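Local coordinates for protein laccase (Botrytis aclada, PDB 3SQR) that oxidises phenolic substrates at the expense of dioxygen, as a copper-dependent laccase, and probably takes part in breaking down lignin and detoxifying its products, at residues L267-G271 with I272-F276; N318-A321 with D322-I326; W415-T419 with T420-F424. One frame throughout, in Å; residues are numbered along the deposited sequence.

Contact 1. Residues L267-G271 with I272-F276; sequences LINVG and IDSHF
Asn269 OD1 is gripped by two donors, the backbone N of Gly271 and the hydroxyl of Ser274. The bond from Gly271 N, 3.1 Å long to Asn269 OD1, is nearly straight at 170° and defines an Asx turn just where the strand ends. Ser274 OG donates to Asn269 OD1 over 3.0 Å, tilted modestly from the carbonyl plane. Its first torsion (chi1 48°) sets OG between the backbone N and carbonyl carbon of Ser274, which turns the hydroxyl back to the amide and also against Gly271 CA at 3.1 Å. The other end of the amide returns the bond: Asn269 ND2 donates a hydrogen bond to Ser274 O, 2.9 Å away, with that oxygen lying in the amide plane although the N-H arrives from above the Ser274 carbonyl plane. A further bond from Asn269 ND2 goes to Ile305 O. Together these partners fix the rotation of the buried amide, whose CG stands anti to the backbone N, which carries the amide over the bend to Ser274. Phe276 presents its ring edge to the amide, with CD2 3.5 Å from Asn269 CG; amide and ring planes stand 74° apart, so the two do not stack. From strand 195-205, Asp204 accepts the backbone N-H of Ile272 at OD1 and that of Asp273 at OD2. The whole bend joins strand 262-269 to strand 276-280, thus linking the two sheets of this cupredoxin-type domain, while Ile272 and Asp273 lie against helix 529-533, which carries the type 1 copper ligand His531.

Contact 2. Residues N318-A321 with D322-I326; sequences NAAA and DNYWI
Tyr324 turns its ring back along the preceding loop, and its hydroxyl meets the backbone of Ala320. Tyr324 OH lies 2.3 Å from Ala320 O, a hydrogen bond from the tyrosine hydroxyl, but one so short that its exact length is doubtful. The direction of approach rests on more than that one distance, because Ala320 O sits at the ring edge in the ring plane, 3.2 Å from Tyr324 CE1. Ala319 supplies the apolar part: its CB lies 3.7 Å from Tyr324 CZ, approaching the phenol end at an oblique angle. The methyl of Ala320 also lies beside the hydroxyl, with CB 3.6 Å from Tyr324 OH. What aims the ring is its first torsion (chi1 -66°), which places CG beside the backbone N of Tyr324 and anti to its carbonyl carbon, directing the phenol toward the earlier residues.

The loop links strand 310-316 to strand 323-327, which belong to the two different sheets of a cupredoxin-type beta domain of this multicopper oxidase; the tyrosine, on the strand that leaves the loop, packs back on the loop that precedes it.

Just beyond Ala321, Asp322 OD1 accepts the backbone N-H of Asn323, 2.9 Å from that N, on the anti side and 33° out of the carboxylate plane. The angle at the hydrogen, 144°, shows that this local bond is bent. Further out, Tyr349 OH takes a hydrogen bond from Ala319 N, and backbone bonds join Asp322 to Tyr349 and Tyr324 to Leu347. His283 packs edge-to-face with the Tyr324 ring and also touches Ala319.

Contact 3. Residues W415-T419 with T420-F424; sequences WSSPT and TLKIF. With NAG (2-acetamido-2-deoxy-beta-D-glucopyranose), chain J.
Thr419, Lys422 and Leu421 carry most of this contact, in which the first turn of a short helix packs against the loop leading into it. Thr419 contributes through its backbone: Thr419 O accepts from Ile423 N at 2.8 Å, with an N-H...O angle of 160°. Its methyl lies obliquely across the side chain of Ile423, CG2 being 4.0 Å from Ile423 CD1. The hydroxyl of Thr419 turns elsewhere, to Gln539 OE1.

Lys422 uses both ends. Its backbone N donates to Pro418 O over 3.1 Å, nearly straight at 166°, and the side chain runs back over the preceding loop. CG, CD and CE follow an extended path until the last torsion (chi4 -71°) bends the chain and brings NZ to Ser417 OG, 2.9 Å away. Ser417 OG stands anti to its backbone N, on the side where NZ arrives. On the way Lys422 CE passes 3.3 Å from Ser417 O, a plain contact; a hydrogen bond to that oxygen comes from Tyr434 OH.

Leu421 spans the other part of the loop. Its CB meets the proline ring at Pro418 CG, 3.9 Å away, and its CD2 branch reaches Ser416 O at 3.5 Å. Leu421 and Pro418 both touch Phe557 of helix 551-567, so this apolar patch continues into the neighbouring helix. At the far end of the turn, Phe424 O lies 3.4 Å from C8 of the N-acetylglucosamine acetyl group.

Proline at the N-cap, followed by successive bonds from Lys422 N to Pro418 O and Ile423 N to Thr419 O, marks the opening turn of an alpha-helix.

Along the chain the order is contact 1, contact 2, contact 3. The first two lie in the same cupredoxin-type domain, their centres 24 Å apart and nearest atoms about 7 Å apart. Both bridge sheets: strands 276-280 and 323-327, which follow the two bends, are antiparallel neighbours in one five-stranded sheet, and strands 262-269 and 310-316, which precede them, are neighbours in a six-stranded one. Contact 3 belongs to a later part of the chain, beside strands 520-526 and 537-542, with its centre 31 Å from that of contact 1 and 53 Å from that of contact 2, across the chain's centre. Contact 1 alone lies close to the type 1 copper; contact 2 is peripheral packing, and contact 3 borders a glycan.

Contact 1. Residues L267-G271 with I272-F276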
ATOM      1  N   LEU A 267      -2.464   9.366   6.380  1.00 22.84           N
ATOM      2  CA  LEU A 267      -1.976   9.660   5.076  1.00 23.36           C
ATOM      3  C   LEU A 267      -1.602   8.378   4.382  1.00 22.74           C
ATOM      4  O   LEU A 267      -0.874   7.564   4.935  1.00 23.17           O
ATOM      5  CB  LEU A 267      -0.781  10.573   5.145  1.00 23.08           C
ATOM      6  CG  LEU A 267      -1.061  11.872   5.948  1.00 25.90           C
ATOM      7  CD1 LEU A 267       0.249  12.634   6.230  1.00 26.43           C
ATOM      8  CD2 LEU A 267      -2.091  12.727   5.217  1.00 25.13           C
ATOM      9  N   ILE A 268      -2.089   8.237   3.159  1.00 22.68           N
ATOM     10  CA  ILE A 268      -1.779   7.070   2.300  1.00 21.40           C
ATOM     11  C   ILE A 268      -1.458   7.485   0.915  1.00 21.63           C
ATOM     12  O   ILE A 268      -2.255   8.158   0.266  1.00 21.33           O
ATOM     13  CB  ILE A 268      -2.893   6.025   2.260  1.00 22.03           C
ATOM     14  CG1 ILE A 268      -3.536   5.844   3.638  1.00 21.81           C
ATOM     15  CG2 ILE A 268      -2.335   4.632   1.614  1.00 21.05           C
ATOM     16  CD1 ILE A 268      -4.501   4.710   3.704  1.00 22.35           C
ATOM     17  N   ASN A 269      -0.314   7.026   0.416  1.00 21.91           N
ATOM     18  CA  ASN A 269       0.022   7.221  -0.989  1.00 21.51           C
ATOM     19  C   ASN A 269      -0.443   5.958  -1.759  1.00 21.84           C
ATOM     20  O   ASN A 269       0.063   4.901  -1.544  1.00 22.38           O
ATOM     21  CB  ASN A 269       1.525   7.498  -1.163  1.00 21.73           C
ATOM     22  CG  ASN A 269       1.998   7.554  -2.602  1.00 20.98           C
ATOM     23  OD1 ASN A 269       1.273   7.293  -3.600  1.00 22.30           O
ATOM     24  ND2 ASN A 269       3.332   7.857  -2.721  1.00 21.11           N
ATOM     25  N   VAL A 270      -1.383   6.153  -2.639  1.00 22.06           N
ATOM     26  CA  VAL A 270      -2.028   5.056  -3.386  1.00 21.39           C
ATOM     27  C   VAL A 270      -1.960   5.265  -4.883  1.00 21.34           C
ATOM     28  O   VAL A 270      -2.738   4.666  -5.645  1.00 22.22           O
ATOM     29  CB  VAL A 270      -3.503   4.863  -2.936  1.00 21.02           C
ATOM     30  CG1 VAL A 270      -3.536   4.529  -1.443  1.00 18.71           C
ATOM     31  CG2 VAL A 270      -4.391   6.087  -3.318  1.00 21.73           C
ATOM     32  N   GLY A 271      -0.949   5.994  -5.347  1.00 22.96           N
ATOM     33  CA  GLY A 271      -0.810   6.298  -6.721  1.00 24.11           C
ATOM     34  C   GLY A 271      -0.228   5.111  -7.475  1.00 24.69           C
ATOM     35  O   GLY A 271       0.247   4.136  -6.851  1.00 25.50           O
ATOM     36  N   ILE A 272      -0.363   5.163  -8.793  1.00 24.17           N
ATOM     37  CA  ILE A 272       0.205   4.170  -9.726  1.00 25.67           C
ATOM     38  C   ILE A 272       1.711   4.344  -9.734  1.00 23.88           C
ATOM     39  O   ILE A 272       2.473   3.397  -9.707  1.00 23.18           O
ATOM     40  CB  ILE A 272      -0.371   4.471 -11.154  1.00 25.83           C
ATOM     41  CG1 ILE A 272      -1.836   4.111 -11.200  1.00 29.94           C
ATOM     42  CG2 ILE A 272       0.394   3.763 -12.281  1.00 28.77           C
ATOM     43  CD1 ILE A 272      -2.541   4.764 -12.402  1.00 30.90           C
ATOM     44  N   ASP A 273       2.125   5.593  -9.785  1.00 24.56           N
ATOM     45  CA  ASP A 273       3.566   5.921  -9.814  1.00 24.31           C
ATOM     46  C   ASP A 273       3.767   7.326  -9.384  1.00 23.39           C
ATOM     47  O   ASP A 273       4.006   8.212 -10.200  1.00 23.74           O
ATOM     48  CB  ASP A 273       4.120   5.714 -11.206  1.00 24.96           C
ATOM     49  CG  ASP A 273       5.664   5.687 -11.237  1.00 25.94           C
ATOM     50  OD1 ASP A 273       6.292   6.051 -10.241  1.00 29.70           O
ATOM     51  OD2 ASP A 273       6.224   5.269 -12.263  1.00 31.03           O
ATOM     52  N   SER A 274       3.676   7.537  -8.070  1.00 23.47           N
ATOM     53  CA  SER A 274       3.649   8.855  -7.464  1.00 22.42           C
ATOM     54  C   SER A 274       4.459   8.824  -6.228  1.00 22.72           C
ATOM     55  O   SER A 274       4.340   7.870  -5.458  1.00 23.10           O
ATOM     56  CB  SER A 274       2.202   9.280  -7.104  1.00 22.04           C
ATOM     57  OG  SER A 274       1.567   8.208  -6.416  1.00 23.96           O
ATOM     58  N   HIS A 275       5.127   9.925  -5.940  1.00 22.22           N
ATOM     59  CA  HIS A 275       5.825  10.114  -4.674  1.00 22.09           C
ATOM     60  C   HIS A 275       5.369  11.434  -4.130  1.00 23.10           C
ATOM     61  O   HIS A 275       5.262  12.424  -4.886  1.00 22.80           O
ATOM     62  CB  HIS A 275       7.349  10.147  -4.828  1.00 22.86           C
ATOM     63  CG  HIS A 275       8.078   9.977  -3.543  1.00 24.26           C
ATOM     64  ND1 HIS A 275       8.292  11.017  -2.664  1.00 24.61           N
ATOM     65  CD2 HIS A 275       8.598   8.870  -2.956  1.00 22.91           C
ATOM     66  CE1 HIS A 275       8.924  10.551  -1.591  1.00 24.22           C
ATOM     67  NE2 HIS A 275       9.159   9.268  -1.764  1.00 23.86           N
ATOM     68  N   PHE A 276       5.142  11.449  -2.843  1.00 22.46           N
ATOM     69  CA  PHE A 276       4.636  12.641  -2.172  1.00 22.99           C
ATOM     70  C   PHE A 276       5.542  13.045  -1.046  1.00 24.24           C
ATOM     71  O   PHE A 276       6.246  12.256  -0.460  1.00 23.24           O
ATOM     72  CB  PHE A 276       3.157  12.510  -1.706  1.00 22.85           C
ATOM     73  CG  PHE A 276       2.188  12.309  -2.835  1.00 22.67           C
ATOM     74  CD1 PHE A 276       1.753  13.370  -3.610  1.00 24.26           C
ATOM     75  CD2 PHE A 276       1.748  11.037  -3.147  1.00 24.08           C
ATOM     76  CE1 PHE A 276       0.891  13.199  -4.644  1.00 23.52           C
ATOM     77  CE2 PHE A 276       0.883  10.842  -4.182  1.00 22.83           C
ATOM     78  CZ  PHE A 276       0.465  11.945  -4.962  1.00 24.29           C
TER

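Contact 2. Residues N318-A321 with D322-I326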
ATOM      1  N   ASN A 318      -3.139  25.181  15.581  1.00 33.45           N
ATOM      2  CA  ASN A 318      -2.626  26.291  16.409  1.00 36.33           C
ATOM      3  C   ASN A 318      -2.118  27.468  15.558  1.00 37.38           C
ATOM      4  O   ASN A 318      -1.281  28.251  16.027  1.00 40.09           O
ATOM      5  CB  ASN A 318      -1.480  25.799  17.325  1.00 37.38           C
ATOM      6  CG  ASN A 318      -0.302  25.182  16.572  1.00 39.79           C
ATOM      7  OD1 ASN A 318      -0.278  25.064  15.332  1.00 46.79           O
ATOM      8  ND2 ASN A 318       0.705  24.771  17.339  1.00 45.04           N
ATOM      9  N   ALA A 319      -2.530  27.546  14.302  1.00 36.21           N
ATOM     10  CA  ALA A 319      -2.144  28.668  13.443  1.00 36.34           C
ATOM     11  C   ALA A 319      -3.189  29.779  13.501  1.00 35.90           C
ATOM     12  O   ALA A 319      -4.338  29.618  13.988  1.00 35.08           O
ATOM     13  CB  ALA A 319      -1.898  28.222  11.963  1.00 35.34           C
ATOM     14  N   ALA A 320      -2.754  30.948  12.996  1.00 37.36           N
ATOM     15  CA  ALA A 320      -3.679  32.031  12.736  1.00 37.79           C
ATOM     16  C   ALA A 320      -4.769  31.423  11.879  1.00 37.90           C
ATOM     17  O   ALA A 320      -4.435  30.649  10.935  1.00 38.46           O
ATOM     18  CB  ALA A 320      -2.962  33.148  11.965  1.00 38.86           C
ATOM     19  N   ALA A 321      -6.026  31.704  12.222  1.00 36.52           N
ATOM     20  CA  ALA A 321      -7.155  31.226  11.457  1.00 36.52           C
ATOM     21  C   ALA A 321      -7.122  31.793  10.041  1.00 37.47           C
ATOM     22  O   ALA A 321      -7.191  33.001   9.815  1.00 38.31           O
ATOM     23  CB  ALA A 321      -8.490  31.531  12.124  1.00 36.49           C
ATOM     24  N   ASP A 322      -7.007  30.906   9.076  1.00 34.90           N
ATOM     25  CA  ASP A 322      -6.849  31.294   7.708  1.00 35.07           C
ATOM     26  C   ASP A 322      -6.961  29.981   6.902  1.00 34.91           C
ATOM     27  O   ASP A 322      -7.048  28.883   7.496  1.00 32.42           O
ATOM     28  CB  ASP A 322      -5.465  31.897   7.462  1.00 35.05           C
ATOM     29  CG  ASP A 322      -5.449  32.917   6.289  1.00 37.75           C
ATOM     30  OD1 ASP A 322      -6.382  32.949   5.448  1.00 36.57           O
ATOM     31  OD2 ASP A 322      -4.463  33.665   6.218  1.00 43.18           O
ATOM     32  N   ASN A 323      -6.947  30.158   5.587  1.00 33.96           N
ATOM     33  CA  ASN A 323      -6.810  29.081   4.613  1.00 33.51           C
ATOM     34  C   ASN A 323      -5.343  28.797   4.391  1.00 32.85           C
ATOM     35  O   ASN A 323      -4.504  29.700   4.261  1.00 33.87           O
ATOM     36  CB  ASN A 323      -7.475  29.521   3.319  1.00 33.32           C
ATOM     37  CG  ASN A 323      -8.866  29.958   3.543  1.00 33.03           C
ATOM     38  OD1 ASN A 323      -9.607  29.288   4.245  1.00 30.83           O
ATOM     39  ND2 ASN A 323      -9.224  31.146   3.036  1.00 34.66           N
ATOM     40  N   TYR A 324      -4.979  27.520   4.330  1.00 31.14           N
ATOM     41  CA  TYR A 324      -3.600  27.149   4.141  1.00 30.21           C
ATOM     42  C   TYR A 324      -3.576  26.088   3.055  1.00 30.53           C
ATOM     43  O   TYR A 324      -4.537  25.258   2.943  1.00 28.87           O
ATOM     44  CB  TYR A 324      -2.996  26.577   5.431  1.00 30.35           C
ATOM     45  CG  TYR A 324      -2.889  27.580   6.522  1.00 32.63           C
ATOM     46  CD1 TYR A 324      -3.922  27.802   7.357  1.00 32.27           C
ATOM     47  CD2 TYR A 324      -1.722  28.342   6.673  1.00 35.91           C
ATOM     48  CE1 TYR A 324      -3.810  28.787   8.385  1.00 36.27           C
ATOM     49  CE2 TYR A 324      -1.602  29.328   7.682  1.00 36.37           C
ATOM     50  CZ  TYR A 324      -2.648  29.519   8.527  1.00 36.85           C
ATOM     51  OH  TYR A 324      -2.569  30.463   9.528  1.00 38.05           O
ATOM     52  N   TRP A 325      -2.539  26.156   2.235  1.00 30.10           N
ATOM     53  CA  TRP A 325      -2.361  25.115   1.242  1.00 31.37           C
ATOM     54  C   TRP A 325      -1.970  23.802   1.908  1.00 29.36           C
ATOM     55  O   TRP A 325      -1.099  23.754   2.808  1.00 29.69           O
ATOM     56  CB  TRP A 325      -1.276  25.459   0.257  1.00 31.43           C
ATOM     57  CG  TRP A 325      -1.713  26.399  -0.748  1.00 38.31           C
ATOM     58  CD1 TRP A 325      -1.252  27.658  -0.922  1.00 40.62           C
ATOM     59  CD2 TRP A 325      -2.737  26.176  -1.737  1.00 40.66           C
ATOM     60  NE1 TRP A 325      -1.905  28.246  -1.994  1.00 46.97           N
ATOM     61  CE2 TRP A 325      -2.843  27.368  -2.493  1.00 45.80           C
ATOM     62  CE3 TRP A 325      -3.565  25.086  -2.052  1.00 41.83           C
ATOM     63  CZ2 TRP A 325      -3.781  27.518  -3.558  1.00 45.91           C
ATOM     64  CZ3 TRP A 325      -4.490  25.214  -3.092  1.00 44.29           C
ATOM     65  CH2 TRP A 325      -4.587  26.436  -3.845  1.00 45.80           C
ATOM     66  N   ILE A 326      -2.581  22.730   1.410  1.00 28.30           N
ATOM     67  CA  ILE A 326      -2.157  21.344   1.763  1.00 27.31           C
ATOM     68  C   ILE A 326      -1.405  20.885   0.550  1.00 26.62           C
ATOM     69  O   ILE A 326      -1.923  20.898  -0.564  1.00 27.35           O
ATOM     70  CB  ILE A 326      -3.306  20.382   2.148  1.00 26.81           C
ATOM     71  CG1 ILE A 326      -4.153  20.909   3.354  1.00 27.35           C
ATOM     72  CG2 ILE A 326      -2.726  18.928   2.417  1.00 25.35           C
ATOM     73  CD1 ILE A 326      -5.502  20.149   3.516  1.00 26.28           C
TER

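Contact 3. Residues W415-T419 with T420-F424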
ATOM      1  N   TRP A 415      -2.444 -17.412 -13.074  1.00 29.09           N
ATOM      2  CA  TRP A 415      -3.603 -17.164 -12.223  1.00 27.87           C
ATOM      3  C   TRP A 415      -4.403 -18.417 -11.930  1.00 29.45           C
ATOM      4  O   TRP A 415      -5.034 -18.528 -10.877  1.00 26.70           O
ATOM      5  CB  TRP A 415      -4.469 -16.140 -12.904  1.00 27.78           C
ATOM      6  CG  TRP A 415      -4.015 -14.714 -12.774  1.00 26.51           C
ATOM      7  CD1 TRP A 415      -3.306 -14.131 -11.734  1.00 27.02           C
ATOM      8  CD2 TRP A 415      -4.261 -13.675 -13.701  1.00 27.53           C
ATOM      9  NE1 TRP A 415      -3.104 -12.826 -11.982  1.00 24.63           N
ATOM     10  CE2 TRP A 415      -3.689 -12.492 -13.173  1.00 25.98           C
ATOM     11  CE3 TRP A 415      -4.941 -13.605 -14.923  1.00 28.03           C
ATOM     12  CZ2 TRP A 415      -3.762 -11.266 -13.846  1.00 30.22           C
ATOM     13  CZ3 TRP A 415      -4.970 -12.388 -15.586  1.00 29.04           C
ATOM     14  CH2 TRP A 415      -4.423 -11.238 -15.037  1.00 29.63           C
ATOM     15  N   SER A 416      -4.366 -19.418 -12.849  1.00 29.72           N
ATOM     16  CA  SER A 416      -5.004 -20.679 -12.577  1.00 29.76           C
ATOM     17  C   SER A 416      -4.161 -21.652 -11.741  1.00 28.53           C
ATOM     18  O   SER A 416      -4.651 -22.703 -11.345  1.00 28.02           O
ATOM     19  CB  SER A 416      -5.384 -21.364 -13.923  1.00 30.75           C
ATOM     20  OG  SER A 416      -4.203 -21.894 -14.515  1.00 35.01           O
ATOM     21  N   SER A 417      -2.896 -21.324 -11.472  1.00 27.70           N
ATOM     22  CA  SER A 417      -2.066 -22.188 -10.663  1.00 26.57           C
ATOM     23  C   SER A 417      -1.294 -21.297  -9.733  1.00 27.06           C
ATOM     24  O   SER A 417      -0.072 -21.155  -9.772  1.00 26.14           O
ATOM     25  CB  SER A 417      -1.150 -23.078 -11.561  1.00 28.68           C
ATOM     26  OG  SER A 417      -0.518 -24.035 -10.767  1.00 28.89           O
ATOM     27  N   PRO A 418      -2.049 -20.696  -8.826  1.00 26.80           N
ATOM     28  CA  PRO A 418      -1.365 -19.898  -7.830  1.00 25.65           C
ATOM     29  C   PRO A 418      -0.460 -20.736  -6.976  1.00 25.25           C
ATOM     30  O   PRO A 418      -0.652 -21.936  -6.824  1.00 23.93           O
ATOM     31  CB  PRO A 418      -2.512 -19.313  -7.021  1.00 26.29           C
ATOM     32  CG  PRO A 418      -3.611 -20.209  -7.178  1.00 28.50           C
ATOM     33  CD  PRO A 418      -3.498 -20.741  -8.597  1.00 26.52           C
ATOM     34  N   THR A 419       0.545 -20.110  -6.387  1.00 24.73           N
ATOM     35  CA  THR A 419       1.508 -20.782  -5.539  1.00 24.35           C
ATOM     36  C   THR A 419       0.859 -21.620  -4.481  1.00 25.14           C
ATOM     37  O   THR A 419       1.360 -22.694  -4.158  1.00 26.11           O
ATOM     38  CB  THR A 419       2.412 -19.732  -4.812  1.00 23.70           C
ATOM     39  OG1 THR A 419       2.845 -18.797  -5.801  1.00 23.72           O
ATOM     40  CG2 THR A 419       3.617 -20.403  -4.187  1.00 23.31           C
ATOM     41  N   THR A 420      -0.238 -21.132  -3.861  1.00 23.97           N
ATOM     42  CA  THR A 420      -0.899 -21.898  -2.833  1.00 24.05           C
ATOM     43  C   THR A 420      -1.524 -23.171  -3.386  1.00 25.05           C
ATOM     44  O   THR A 420      -1.553 -24.166  -2.692  1.00 27.08           O
ATOM     45  CB  THR A 420      -1.961 -21.050  -2.062  1.00 25.46           C
ATOM     46  OG1 THR A 420      -1.217 -19.922  -1.560  0.50 20.02           O
ATOM     47  CG2 THR A 420      -2.391 -21.818  -0.832  0.50 22.36           C
ATOM     48  N   LEU A 421      -1.999 -23.116  -4.606  1.00 25.64           N
ATOM     49  CA  LEU A 421      -2.556 -24.353  -5.230  1.00 26.66           C
ATOM     50  C   LEU A 421      -1.426 -25.337  -5.407  1.00 26.15           C
ATOM     51  O   LEU A 421      -1.547 -26.520  -5.056  1.00 26.97           O
ATOM     52  CB  LEU A 421      -3.279 -24.030  -6.488  1.00 28.61           C
ATOM     53  CG  LEU A 421      -3.823 -25.266  -7.235  1.00 29.69           C
ATOM     54  CD1 LEU A 421      -4.746 -26.082  -6.305  1.00 31.38           C
ATOM     55  CD2 LEU A 421      -4.529 -24.770  -8.482  1.00 30.27           C
ATOM     56  N   LYS A 422      -0.306 -24.837  -5.854  1.00 26.29           N
ATOM     57  CA  LYS A 422       0.891 -25.683  -5.959  1.00 25.92           C
ATOM     58  C   LYS A 422       1.287 -26.282  -4.614  1.00 25.63           C
ATOM     59  O   LYS A 422       1.623 -27.484  -4.470  1.00 25.92           O
ATOM     60  CB  LYS A 422       2.016 -24.890  -6.628  1.00 25.58           C
ATOM     61  CG  LYS A 422       1.689 -24.395  -8.004  1.00 24.98           C
ATOM     62  CD  LYS A 422       2.890 -23.741  -8.645  1.00 26.00           C
ATOM     63  CE  LYS A 422       2.610 -23.069  -9.922  1.00 26.72           C
ATOM     64  NZ  LYS A 422       2.326 -24.095 -11.042  1.00 29.24           N
ATOM     65  N   ILE A 423       1.282 -25.463  -3.562  1.00 24.35           N
ATOM     66  CA  ILE A 423       1.530 -25.948  -2.255  1.00 24.55           C
ATOM     67  C   ILE A 423       0.501 -26.974  -1.776  1.00 25.68           C
ATOM     68  O   ILE A 423       0.888 -27.974  -1.234  1.00 26.13           O
ATOM     69  CB  ILE A 423       1.569 -24.723  -1.235  1.00 23.04           C
ATOM     70  CG1 ILE A 423       2.856 -23.997  -1.505  1.00 23.29           C
ATOM     71  CG2 ILE A 423       1.408 -25.221   0.161  1.00 27.05           C
ATOM     72  CD1 ILE A 423       2.860 -22.568  -0.863  1.00 23.46           C
ATOM     73  N   PHE A 424      -0.790 -26.720  -1.960  1.00 26.91           N
ATOM     74  CA  PHE A 424      -1.836 -27.703  -1.645  1.00 28.14           C
ATOM     75  C   PHE A 424      -1.620 -29.047  -2.387  1.00 30.15           C
ATOM     76  O   PHE A 424      -1.970 -30.104  -1.863  1.00 30.54           O
ATOM     77  CB  PHE A 424      -3.222 -27.166  -2.001  1.00 30.38           C
ATOM     78  CG  PHE A 424      -3.667 -25.961  -1.137  1.00 35.45           C
ATOM     79  CD1 PHE A 424      -2.974 -25.584   0.023  1.00 40.88           C
ATOM     80  CD2 PHE A 424      -4.818 -25.254  -1.486  1.00 37.65           C
ATOM     81  CE1 PHE A 424      -3.409 -24.491   0.787  1.00 40.99           C
ATOM     82  CE2 PHE A 424      -5.251 -24.176  -0.748  1.00 39.74           C
ATOM     83  CZ  PHE A 424      -4.569 -23.794   0.403  1.00 41.72           C
TER
HETATM   84  C1  NAG J 559      -0.370 -33.675   0.218  1.00 50.81           C
HETATM   85  C2  NAG J 559      -1.577 -34.462  -0.281  1.00 54.44           C
HETATM   86  C3  NAG J 559      -2.464 -34.892   0.897  1.00 54.77           C
HETATM   87  C4  NAG J 559      -1.666 -35.432   2.099  1.00 54.22           C
HETATM   88  C5  NAG J 559      -0.550 -34.456   2.457  1.00 53.46           C
HETATM   89  C6  NAG J 559       0.277 -34.916   3.661  1.00 53.14           C
HETATM   90  C7  NAG J 559      -2.551 -33.980  -2.515  1.00 56.02           C
HETATM   91  C8  NAG J 559      -3.203 -32.930  -3.376  1.00 54.08           C
HETATM   92  N2  NAG J 559      -2.243 -33.601  -1.271  1.00 54.85           N
HETATM   93  O3  NAG J 559      -3.342 -35.888   0.444  1.00 55.88           O
HETATM   94  O4  NAG J 559      -2.487 -35.565   3.245  1.00 54.17           O
HETATM   95  O5  NAG J 559       0.278 -34.327   1.308  1.00 52.65           O
HETATM   96  O6  NAG J 559       0.893 -36.144   3.340  1.00 52.21           O
HETATM   97  O7  NAG J 559      -2.341 -35.112  -2.961  1.00 52.21           O